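KLLA0C04147p (Kluyveromyces lactis, PDB 5H2A) probably binds and transfers sterols as an OSBP-family protein, Osh1, whose ankyrin-repeat domain makes up this construct. Local coordinates at residues E183-E191 with W213-K223; S49-Y57 with Q83-D92. One frame throughout, in Å; residues are numbered along the deposited sequence.

Contact 1: residues E183-E191 with W213-K223; sequences ELLDINGME and WILDHGGDPFK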
loop_
_atom_site.group_PDB
_atom_site.type_symbol
_atom_site.label_atom_id
_atom_site.label_comp_id
_atom_site.label_asym_id
_atom_site.label_seq_id
_atom_site.Cartn_x
_atom_site.Cartn_y
_atom_site.Cartn_z
ATOM N N GLU A 183 -0.355 5.697 -3.224
ATOM C CA GLU A 183 -1.534 6.050 -4.020
ATOM C C GLU A 183 -2.320 7.219 -3.424
ATOM O O GLU A 183 -2.847 8.061 -4.166
ATOM C CB GLU A 183 -2.462 4.834 -4.156
ATOM C CG GLU A 183 -1.941 3.745 -5.067
ATOM C CD GLU A 183 -1.479 4.303 -6.399
ATOM O OE1 GLU A 183 -2.252 5.077 -7.011
ATOM O OE2 GLU A 183 -0.345 3.975 -6.821
ATOM N N LEU A 184 -2.438 7.282 -2.096
ATOM C CA LEU A 184 -3.343 8.247 -1.470
ATOM C C LEU A 184 -2.688 9.591 -1.155
ATOM O O LEU A 184 -3.394 10.542 -0.792
ATOM C CB LEU A 184 -3.932 7.646 -0.188
ATOM C CG LEU A 184 -4.840 6.440 -0.478
ATOM C CD1 LEU A 184 -5.459 5.899 0.799
ATOM C CD2 LEU A 184 -5.910 6.799 -1.492
ATOM N N LEU A 185 -1.376 9.691 -1.260
ATOM C CA LEU A 185 -0.673 10.957 -1.072
ATOM C C LEU A 185 -0.329 11.550 -2.433
ATOM O O LEU A 185 -0.030 10.822 -3.384
ATOM C CB LEU A 185 0.601 10.746 -0.258
ATOM C CG LEU A 185 0.429 10.337 1.201
ATOM C CD1 LEU A 185 1.768 9.868 1.757
ATOM C CD2 LEU A 185 -0.105 11.523 2.031
ATOM N N ASP A 186 -0.388 12.871 -2.526
ATOM C CA ASP A 186 -0.061 13.592 -3.753
ATOM C C ASP A 186 1.093 14.523 -3.398
ATOM O O ASP A 186 0.873 15.617 -2.866
ATOM C CB ASP A 186 -1.266 14.372 -4.277
ATOM C CG ASP A 186 -0.978 15.096 -5.585
ATOM O OD1 ASP A 186 0.173 15.059 -6.065
ATOM O OD2 ASP A 186 -1.915 15.709 -6.127
ATOM N N ILE A 187 2.323 14.092 -3.679
ATOM C CA ILE A 187 3.473 14.927 -3.344
ATOM C C ILE A 187 3.484 16.213 -4.158
ATOM O O ILE A 187 4.223 17.146 -3.825
ATOM C CB ILE A 187 4.770 14.102 -3.517
ATOM C CG1 ILE A 187 5.940 14.721 -2.731
ATOM C CG2 ILE A 187 5.136 13.939 -4.994
ATOM C CD1 ILE A 187 7.171 13.822 -2.754
ATOM N N ASN A 188 2.654 16.306 -5.198
ATOM C CA ASN A 188 2.571 17.508 -6.022
ATOM C C ASN A 188 1.369 18.381 -5.693
ATOM O O ASN A 188 1.052 19.298 -6.461
ATOM C CB ASN A 188 2.573 17.108 -7.496
ATOM C CG ASN A 188 3.885 16.452 -7.892
ATOM O OD1 ASN A 188 4.942 17.082 -7.820
ATOM N ND2 ASN A 188 3.834 15.179 -8.259
ATOM N N GLY A 189 0.700 18.134 -4.568
ATOM C CA GLY A 189 -0.426 18.973 -4.184
ATOM C C GLY A 189 0.018 20.389 -3.831
ATOM O O GLY A 189 1.075 20.605 -3.239
ATOM N N MET A 190 -0.814 21.364 -4.189
ATOM C CA MET A 190 -0.506 22.771 -3.963
ATOM C C MET A 190 -1.134 23.241 -2.655
ATOM O O MET A 190 -2.335 23.065 -2.439
ATOM C CB MET A 190 -1.002 23.629 -5.129
ATOM C CG MET A 190 -0.652 25.105 -4.992
ATOM S SD MET A 190 -1.208 26.116 -6.389
ATOM C CE MET A 190 -0.526 25.200 -7.772
ATOM N N GLU A 191 -0.323 23.816 -1.780
ATOM C CA GLU A 191 -0.846 24.355 -0.527
ATOM C C GLU A 191 -1.579 25.661 -0.825
ATOM O O GLU A 191 -0.965 26.589 -1.360
ATOM C CB GLU A 191 0.277 24.587 0.476
ATOM C CG GLU A 191 -0.095 25.531 1.615
ATOM C CD GLU A 191 -1.215 24.983 2.475
ATOM O OE1 GLU A 191 -1.113 23.813 2.903
ATOM O OE2 GLU A 191 -2.206 25.712 2.708
ATOM N N TRP A 213 15.065 13.988 -2.139
ATOM C CA TRP A 213 14.065 13.007 -1.734
ATOM C C TRP A 213 12.756 13.228 -2.474
ATOM O O TRP A 213 12.147 12.275 -2.993
ATOM C CB TRP A 213 13.844 13.065 -0.213
ATOM C CG TRP A 213 13.020 11.893 0.229
ATOM C CD1 TRP A 213 13.487 10.673 0.631
ATOM C CD2 TRP A 213 11.589 11.794 0.218
ATOM N NE1 TRP A 213 12.429 9.828 0.912
ATOM C CE2 TRP A 213 11.255 10.489 0.660
ATOM C CE3 TRP A 213 10.554 12.682 -0.109
ATOM C CZ2 TRP A 213 9.936 10.057 0.784
ATOM C CZ3 TRP A 213 9.246 12.253 0.024
ATOM C CH2 TRP A 213 8.948 10.950 0.459
ATOM N N ILE A 214 12.300 14.487 -2.538
ATOM C CA ILE A 214 11.060 14.785 -3.254
ATOM C C ILE A 214 11.179 14.364 -4.717
ATOM O O ILE A 214 10.290 13.700 -5.262
ATOM C CB ILE A 214 10.711 16.280 -3.127
ATOM C CG1 ILE A 214 10.344 16.617 -1.678
ATOM C CG2 ILE A 214 9.568 16.651 -4.062
ATOM C CD1 ILE A 214 10.363 18.126 -1.397
ATOM N N LEU A 215 12.297 14.722 -5.367
ATOM C CA LEU A 215 12.451 14.373 -6.784
ATOM C C LEU A 215 12.578 12.866 -6.990
ATOM O O LEU A 215 12.219 12.357 -8.058
ATOM C CB LEU A 215 13.655 15.099 -7.386
ATOM C CG LEU A 215 13.481 16.615 -7.540
ATOM C CD1 LEU A 215 14.792 17.289 -7.962
ATOM C CD2 LEU A 215 12.353 16.956 -8.511
ATOM N N ASP A 216 13.069 12.132 -5.993
ATOM C CA ASP A 216 13.117 10.676 -6.108
ATOM C C ASP A 216 11.792 10.005 -5.786
ATOM O O ASP A 216 11.694 8.781 -5.919
ATOM C CB ASP A 216 14.203 10.102 -5.203
ATOM C CG ASP A 216 15.594 10.441 -5.683
ATOM O OD1 ASP A 216 15.732 10.864 -6.854
ATOM O OD2 ASP A 216 16.550 10.283 -4.895
ATOM N N HIS A 217 10.770 10.755 -5.386
ATOM C CA HIS A 217 9.493 10.158 -5.007
ATOM C C HIS A 217 8.329 10.848 -5.693
ATOM O O HIS A 217 7.260 11.044 -5.108
ATOM C CB HIS A 217 9.337 10.156 -3.490
ATOM C CG HIS A 217 10.271 9.208 -2.813
ATOM N ND1 HIS A 217 11.583 9.530 -2.528
ATOM C CD2 HIS A 217 10.106 7.920 -2.426
ATOM C CE1 HIS A 217 12.174 8.492 -1.962
ATOM N NE2 HIS A 217 11.297 7.508 -1.875
ATOM N N GLY A 218 8.518 11.223 -6.953
ATOM C CA GLY A 218 7.428 11.678 -7.783
ATOM C C GLY A 218 7.241 13.170 -7.877
ATOM O O GLY A 218 6.303 13.607 -8.553
ATOM N N GLY A 219 8.088 13.969 -7.225
ATOM C CA GLY A 219 7.992 15.409 -7.366
ATOM C C GLY A 219 8.094 15.834 -8.814
ATOM O O GLY A 219 8.999 15.393 -9.524
ATOM N N ASP A 220 7.170 16.679 -9.267
ATOM C CA ASP A 220 7.063 17.007 -10.683
ATOM C C ASP A 220 7.655 18.381 -10.937
ATOM O O ASP A 220 7.057 19.389 -10.531
ATOM C CB ASP A 220 5.599 16.961 -11.130
ATOM C CG ASP A 220 5.417 17.224 -12.629
ATOM O OD1 ASP A 220 6.342 17.739 -13.289
ATOM O OD2 ASP A 220 4.323 16.916 -13.152
ATOM N N PRO A 221 8.795 18.486 -11.625
ATOM C CA PRO A 221 9.409 19.809 -11.838
ATOM C C PRO A 221 8.643 20.702 -12.797
ATOM O O PRO A 221 8.981 21.891 -12.911
ATOM C CB PRO A 221 10.797 19.461 -12.394
ATOM C CG PRO A 221 10.623 18.131 -13.016
ATOM C CD PRO A 221 9.607 17.394 -12.184
ATOM N N PHE A 222 7.626 20.181 -13.482
ATOM C CA PHE A 222 6.828 20.975 -14.404
ATOM C C PHE A 222 5.611 21.608 -13.747
ATOM O O PHE A 222 4.957 22.449 -14.374
ATOM C CB PHE A 222 6.373 20.111 -15.589
ATOM C CG PHE A 222 7.500 19.655 -16.478
ATOM C CD1 PHE A 222 8.578 20.491 -16.734
ATOM C CD2 PHE A 222 7.483 18.394 -17.056
ATOM C CE1 PHE A 222 9.621 20.084 -17.559
ATOM C CE2 PHE A 222 8.526 17.970 -17.876
ATOM C CZ PHE A 222 9.599 18.825 -18.131
ATOM N N LYS A 223 5.294 21.241 -12.508
ATOM C CA LYS A 223 4.142 21.833 -11.835
ATOM C C LYS A 223 4.459 23.264 -11.427
ATOM O O LYS A 223 5.414 23.518 -10.681
ATOM C CB LYS A 223 3.732 20.982 -10.630
ATOM C CG LYS A 223 2.545 21.550 -9.858
ATOM C CD LYS A 223 1.378 20.579 -9.788
ATOM C CE LYS A 223 0.215 21.194 -9.021
ATOM N NZ LYS A 223 -0.726 20.149 -8.516
HETATM O O HOH W 1 5.661 19.771 -7.386
#
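Three hydrogen bonds tie Asn188 to the 213-223 segment, two through its side-chain amide and one through its backbone carbonyl. Asn188 OD1 accepts from Asp220 N (2.7 Å). Asn188 ND2 donates to Gly218 O at 2.9 Å; this second bond is nearly straight, and Gly218 O lies in the amide plane. The two amide bonds fix the rotation of the group and leave little doubt which end is oxygen. Lys223 NZ then donates to Asn188 O (2.8 Å), tilted from the carbonyl plane. With an alanine in place of Asn188, Gly218 O and Asp220 N would probably be left without these mates, leaving the Lys223 bond and the Ile187 packing to hold the segments.

The apolar part belongs to Ile187. With CG1 anti to the backbone N (chi1 -160°), its CD1 reaches Trp213 CZ3 and Ile214 CG2, and its CG2 lies against the backbone of His217 to Gly219.

Each segment is braced locally. Asp186 OD1 accepts from Asn188 N in an Asx turn, and Asp220 OD1 does the same for Phe222 N. His217 ND1 sits over the Trp213 ring and donates to Trp213 O, while Trp213 NE1 bonds Asn173. The contact thus joins the loops that follow helices 179-184 and 208-215 of the ankyrin domain; its chemistry implies that a side-chain amide reads the backbone of 218-220 while Ile187 packs beside it on Trp213 and Ile214.

Contact 2: residues S49-Y57 with Q83-D92; sequences SVFELILHY and QLFIDVNKQD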
loop_
_atom_site.group_PDB
_atom_site.type_symbol
_atom_site.label_atom_id
_atom_site.label_comp_id
_atom_site.label_asym_id
_atom_site.label_seq_id
_atom_site.Cartn_x
_atom_site.Cartn_y
_atom_site.Cartn_z
ATOM N N SER A 49 -0.720 -22.536 -1.821
ATOM C CA SER A 49 -1.698 -21.834 -2.654
ATOM C C SER A 49 -3.085 -21.860 -2.031
ATOM O O SER A 49 -3.887 -20.957 -2.285
ATOM C CB SER A 49 -1.747 -22.441 -4.061
ATOM O OG SER A 49 -2.354 -23.725 -4.040
ATOM N N VAL A 50 -3.397 -22.891 -1.247
ATOM C CA VAL A 50 -4.655 -22.905 -0.498
ATOM C C VAL A 50 -4.519 -22.109 0.793
ATOM O O VAL A 50 -5.402 -21.322 1.147
ATOM C CB VAL A 50 -5.093 -24.353 -0.215
ATOM C CG1 VAL A 50 -6.407 -24.376 0.592
ATOM C CG2 VAL A 50 -5.239 -25.139 -1.531
ATOM N N PHE A 51 -3.421 -22.322 1.532
ATOM C CA PHE A 51 -3.258 -21.620 2.804
ATOM C C PHE A 51 -3.356 -20.106 2.624
ATOM O O PHE A 51 -3.994 -19.414 3.431
ATOM C CB PHE A 51 -1.918 -21.962 3.458
ATOM C CG PHE A 51 -1.695 -21.212 4.749
ATOM C CD1 PHE A 51 -2.228 -21.697 5.934
ATOM C CD2 PHE A 51 -1.000 -20.013 4.765
ATOM C CE1 PHE A 51 -2.079 -20.989 7.123
ATOM C CE2 PHE A 51 -0.822 -19.302 5.959
ATOM C CZ PHE A 51 -1.361 -19.793 7.139
ATOM N N GLU A 52 -2.722 -19.568 1.575
ATOM C CA GLU A 52 -2.688 -18.115 1.509
ATOM C C GLU A 52 -4.037 -17.497 1.117
ATOM O O GLU A 52 -4.164 -16.273 1.169
ATOM C CB GLU A 52 -1.574 -17.658 0.553
ATOM C CG GLU A 52 -1.735 -18.080 -0.889
ATOM C CD GLU A 52 -0.455 -17.859 -1.708
ATOM O OE1 GLU A 52 -0.544 -17.932 -2.955
ATOM O OE2 GLU A 52 0.625 -17.625 -1.102
ATOM N N LEU A 53 -5.047 -18.298 0.786
ATOM C CA LEU A 53 -6.389 -17.803 0.521
ATOM C C LEU A 53 -7.341 -17.969 1.697
ATOM O O LEU A 53 -8.535 -17.713 1.538
ATOM C CB LEU A 53 -6.985 -18.520 -0.705
ATOM C CG LEU A 53 -6.257 -18.324 -2.046
ATOM C CD1 LEU A 53 -6.905 -19.130 -3.168
ATOM C CD2 LEU A 53 -6.212 -16.845 -2.405
ATOM N N ILE A 54 -6.856 -18.417 2.857
ATOM C CA ILE A 54 -7.758 -18.753 3.962
ATOM C C ILE A 54 -8.614 -17.558 4.351
ATOM O O ILE A 54 -9.801 -17.707 4.676
ATOM C CB ILE A 54 -6.959 -19.275 5.168
ATOM C CG1 ILE A 54 -6.564 -20.735 4.957
ATOM C CG2 ILE A 54 -7.787 -19.169 6.462
ATOM C CD1 ILE A 54 -5.647 -21.240 6.070
ATOM N N LEU A 55 -8.036 -16.347 4.326
ATOM C CA LEU A 55 -8.865 -15.193 4.664
ATOM C C LEU A 55 -9.929 -14.937 3.598
ATOM O O LEU A 55 -11.043 -14.513 3.930
ATOM C CB LEU A 55 -7.996 -13.946 4.884
ATOM C CG LEU A 55 -8.669 -12.718 5.496
ATOM C CD1 LEU A 55 -9.450 -13.061 6.766
ATOM C CD2 LEU A 55 -7.600 -11.638 5.798
ATOM N N HIS A 56 -9.623 -15.178 2.319
ATOM C CA HIS A 56 -10.665 -15.099 1.295
ATOM C C HIS A 56 -11.797 -16.072 1.590
ATOM O O HIS A 56 -12.982 -15.699 1.567
ATOM C CB HIS A 56 -10.095 -15.400 -0.089
ATOM C CG HIS A 56 -9.084 -14.414 -0.571
ATOM N ND1 HIS A 56 -7.811 -14.323 -0.043
ATOM C CD2 HIS A 56 -9.144 -13.505 -1.574
ATOM C CE1 HIS A 56 -7.138 -13.385 -0.686
ATOM N NE2 HIS A 56 -7.922 -12.883 -1.630
ATOM N N TYR A 57 -11.456 -17.342 1.861
ATOM C CA TYR A 57 -12.502 -18.324 2.135
ATOM C C TYR A 57 -13.267 -17.975 3.401
ATOM O O TYR A 57 -14.485 -18.156 3.460
ATOM C CB TYR A 57 -11.899 -19.729 2.248
ATOM C CG TYR A 57 -11.337 -20.232 0.932
ATOM C CD1 TYR A 57 -12.101 -20.187 -0.224
ATOM C CD2 TYR A 57 -10.044 -20.730 0.850
ATOM C CE1 TYR A 57 -11.593 -20.649 -1.437
ATOM C CE2 TYR A 57 -9.524 -21.183 -0.355
ATOM C CZ TYR A 57 -10.306 -21.140 -1.488
ATOM O OH TYR A 57 -9.803 -21.606 -2.675
ATOM N N GLN A 83 5.483 -18.930 9.975
ATOM C CA GLN A 83 4.854 -19.753 8.948
ATOM C C GLN A 83 3.367 -19.448 8.853
ATOM O O GLN A 83 2.809 -19.385 7.752
ATOM C CB GLN A 83 5.077 -21.241 9.238
ATOM C CG GLN A 83 6.515 -21.718 9.036
ATOM C CD GLN A 83 6.656 -23.214 9.258
ATOM O OE1 GLN A 83 6.047 -23.778 10.166
ATOM N NE2 GLN A 83 7.445 -23.867 8.412
ATOM N N LEU A 84 2.705 -19.243 9.995
ATOM C CA LEU A 84 1.288 -18.875 9.977
ATOM C C LEU A 84 1.225 -17.368 9.805
ATOM O O LEU A 84 1.098 -16.595 10.759
ATOM C CB LEU A 84 0.558 -19.326 11.229
ATOM C CG LEU A 84 0.596 -20.833 11.510
ATOM C CD1 LEU A 84 -0.428 -21.198 12.572
ATOM C CD2 LEU A 84 0.375 -21.648 10.264
ATOM N N PHE A 85 1.339 -16.950 8.554
ATOM C CA PHE A 85 1.198 -15.542 8.218
ATOM C C PHE A 85 0.370 -15.457 6.956
ATOM O O PHE A 85 0.639 -16.178 5.990
ATOM C CB PHE A 85 2.547 -14.858 7.991
ATOM C CG PHE A 85 2.411 -13.446 7.490
ATOM C CD1 PHE A 85 2.043 -12.422 8.358
ATOM C CD2 PHE A 85 2.611 -13.151 6.151
ATOM C CE1 PHE A 85 1.908 -11.098 7.892
ATOM C CE2 PHE A 85 2.470 -11.845 5.681
ATOM C CZ PHE A 85 2.129 -10.822 6.550
ATOM N N ILE A 86 -0.634 -14.591 6.967
ATOM C CA ILE A 86 -1.462 -14.350 5.787
ATOM C C ILE A 86 -1.330 -12.879 5.421
ATOM O O ILE A 86 -1.401 -12.006 6.297
ATOM C CB ILE A 86 -2.933 -14.716 6.031
ATOM C CG1 ILE A 86 -3.094 -16.243 6.088
ATOM C CG2 ILE A 86 -3.829 -14.158 4.896
ATOM C CD1 ILE A 86 -4.500 -16.694 6.363
ATOM N N ASP A 87 -1.148 -12.617 4.135
ATOM C CA ASP A 87 -1.111 -11.263 3.598
ATOM C C ASP A 87 -2.544 -10.765 3.436
ATOM O O ASP A 87 -3.301 -11.278 2.601
ATOM C CB ASP A 87 -0.357 -11.273 2.275
ATOM C CG ASP A 87 -0.342 -9.930 1.594
ATOM O OD1 ASP A 87 -0.821 -8.925 2.164
ATOM O OD2 ASP A 87 0.167 -9.890 0.459
ATOM N N VAL A 88 -2.911 -9.749 4.222
ATOM C CA VAL A 88 -4.283 -9.244 4.209
ATOM C C VAL A 88 -4.650 -8.632 2.858
ATOM O O VAL A 88 -5.836 -8.461 2.549
ATOM C CB VAL A 88 -4.451 -8.251 5.384
ATOM C CG1 VAL A 88 -3.649 -6.957 5.142
ATOM C CG2 VAL A 88 -5.918 -7.944 5.629
ATOM N N ASN A 89 -3.654 -8.337 2.016
ATOM C CA ASN A 89 -3.893 -7.816 0.675
ATOM C C ASN A 89 -3.644 -8.844 -0.424
ATOM O O ASN A 89 -3.512 -8.458 -1.590
ATOM C CB ASN A 89 -3.007 -6.592 0.432
ATOM C CG ASN A 89 -3.212 -5.529 1.460
ATOM O OD1 ASN A 89 -4.349 -5.122 1.700
ATOM N ND2 ASN A 89 -2.116 -5.065 2.085
ATOM N N LYS A 90 -3.540 -10.128 -0.077
ATOM C CA LYS A 90 -3.409 -11.194 -1.078
ATOM C C LYS A 90 -4.514 -11.135 -2.133
ATOM O O LYS A 90 -5.703 -11.057 -1.817
ATOM C CB LYS A 90 -3.439 -12.558 -0.368
ATOM C CG LYS A 90 -3.487 -13.777 -1.303
ATOM C CD LYS A 90 -2.218 -13.921 -2.137
ATOM C CE LYS A 90 -2.328 -15.153 -3.066
ATOM N NZ LYS A 90 -1.131 -15.287 -3.944
ATOM N N GLN A 91 -4.128 -11.218 -3.403
ATOM C CA GLN A 91 -5.098 -11.278 -4.487
ATOM C C GLN A 91 -5.293 -12.719 -4.948
ATOM O O GLN A 91 -4.314 -13.449 -5.146
ATOM C CB GLN A 91 -4.643 -10.412 -5.661
ATOM C CG GLN A 91 -4.666 -8.918 -5.374
ATOM C CD GLN A 91 -4.136 -8.138 -6.553
ATOM O OE1 GLN A 91 -2.930 -7.968 -6.687
ATOM N NE2 GLN A 91 -5.029 -7.710 -7.438
ATOM N N ASP A 92 -6.552 -13.115 -5.130
ATOM C CA ASP A 92 -6.900 -14.462 -5.571
ATOM C C ASP A 92 -6.848 -14.527 -7.102
ATOM O O ASP A 92 -6.289 -13.643 -7.753
ATOM C CB ASP A 92 -8.270 -14.869 -5.001
ATOM C CG ASP A 92 -9.446 -14.057 -5.589
ATOM O OD1 ASP A 92 -9.295 -13.358 -6.617
ATOM O OD2 ASP A 92 -10.558 -14.147 -5.019
HETATM O O HOH W 2 -1.675 -14.768 2.094
#
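Ile86 fits against 49-57 along its whole side chain. Its CD1 meets Ile54 CB at 3.8 Å, its CG1 packs on Phe51 CE2, and its CG2 faces Leu55 CB. Phe51 has its CG anti to the backbone N (chi1 178°), which places the ring edge beside the other segment. There CE2 comes within 3.4 Å of Phe85 O, which lies at the ring edge and in its plane, and CZ touches Leu84 CD2. Further along, Leu55 CD2 and Val88 CG2 meet as side chains lying side by side and pointing the same way.

The polar contacts centre on Lys90. Its CG lies beside Glu52 O, and the bend at chi2 (66°) carries the chain on to put NZ at Glu52 OE1. This salt bridge, 2.9 Å from NZ to OE1, enters from well above the carboxylate plane. Lys90 O lies at the edge of the His56 ring, near His56 NE2, but the 116° angle makes this a weak bond; the stronger partner of NE2 is Asn96 O. Leu53 CD2 lies over one face of that ring, offset toward its rim, and also touches Asp92 CB (3.9 Å).

A second shell sets these groups in place. A water donates to Glu52 O and accepts from Asp87 N, bridging the backbones, and an Asx turn from Asp87 OD1 to Asn89 N shapes the chain ahead of Lys90. Asp92 OD1 receives Asp94 N and Asn96 N.

Around the contact, helix 64-74 packs on Ile54, Leu55, Leu84 and Ile86, largely through Trp74; helix 12-25 touches Ile54. Loop 83-92 thus lies against the turn between helices 45-51 and 54-61 and leads to helix 98-104, within a predicted ankyrin repeat, which touches Leu55 and His56.

The two contacts follow one another along the chain, contact 2 first. Their centres lie 34 Å apart with the chain's centre between them, and they do not touch, their nearest atoms being about 11 Å apart. They share no helix. Contact 2 belongs to the N-terminal part, built on helices 45-51, 54-61 and the loop before helix 98-104; contact 1 belongs to the later part, at the ends of helices 179-184 and 208-215. Between them in sequence runs the long helix 139-165, which also packs on Leu184, Leu185 and Ile214. In this ankyrin-repeat domain of helix and loop, without strands, each contact joins a loop to neighbouring elements within its own part of the chain.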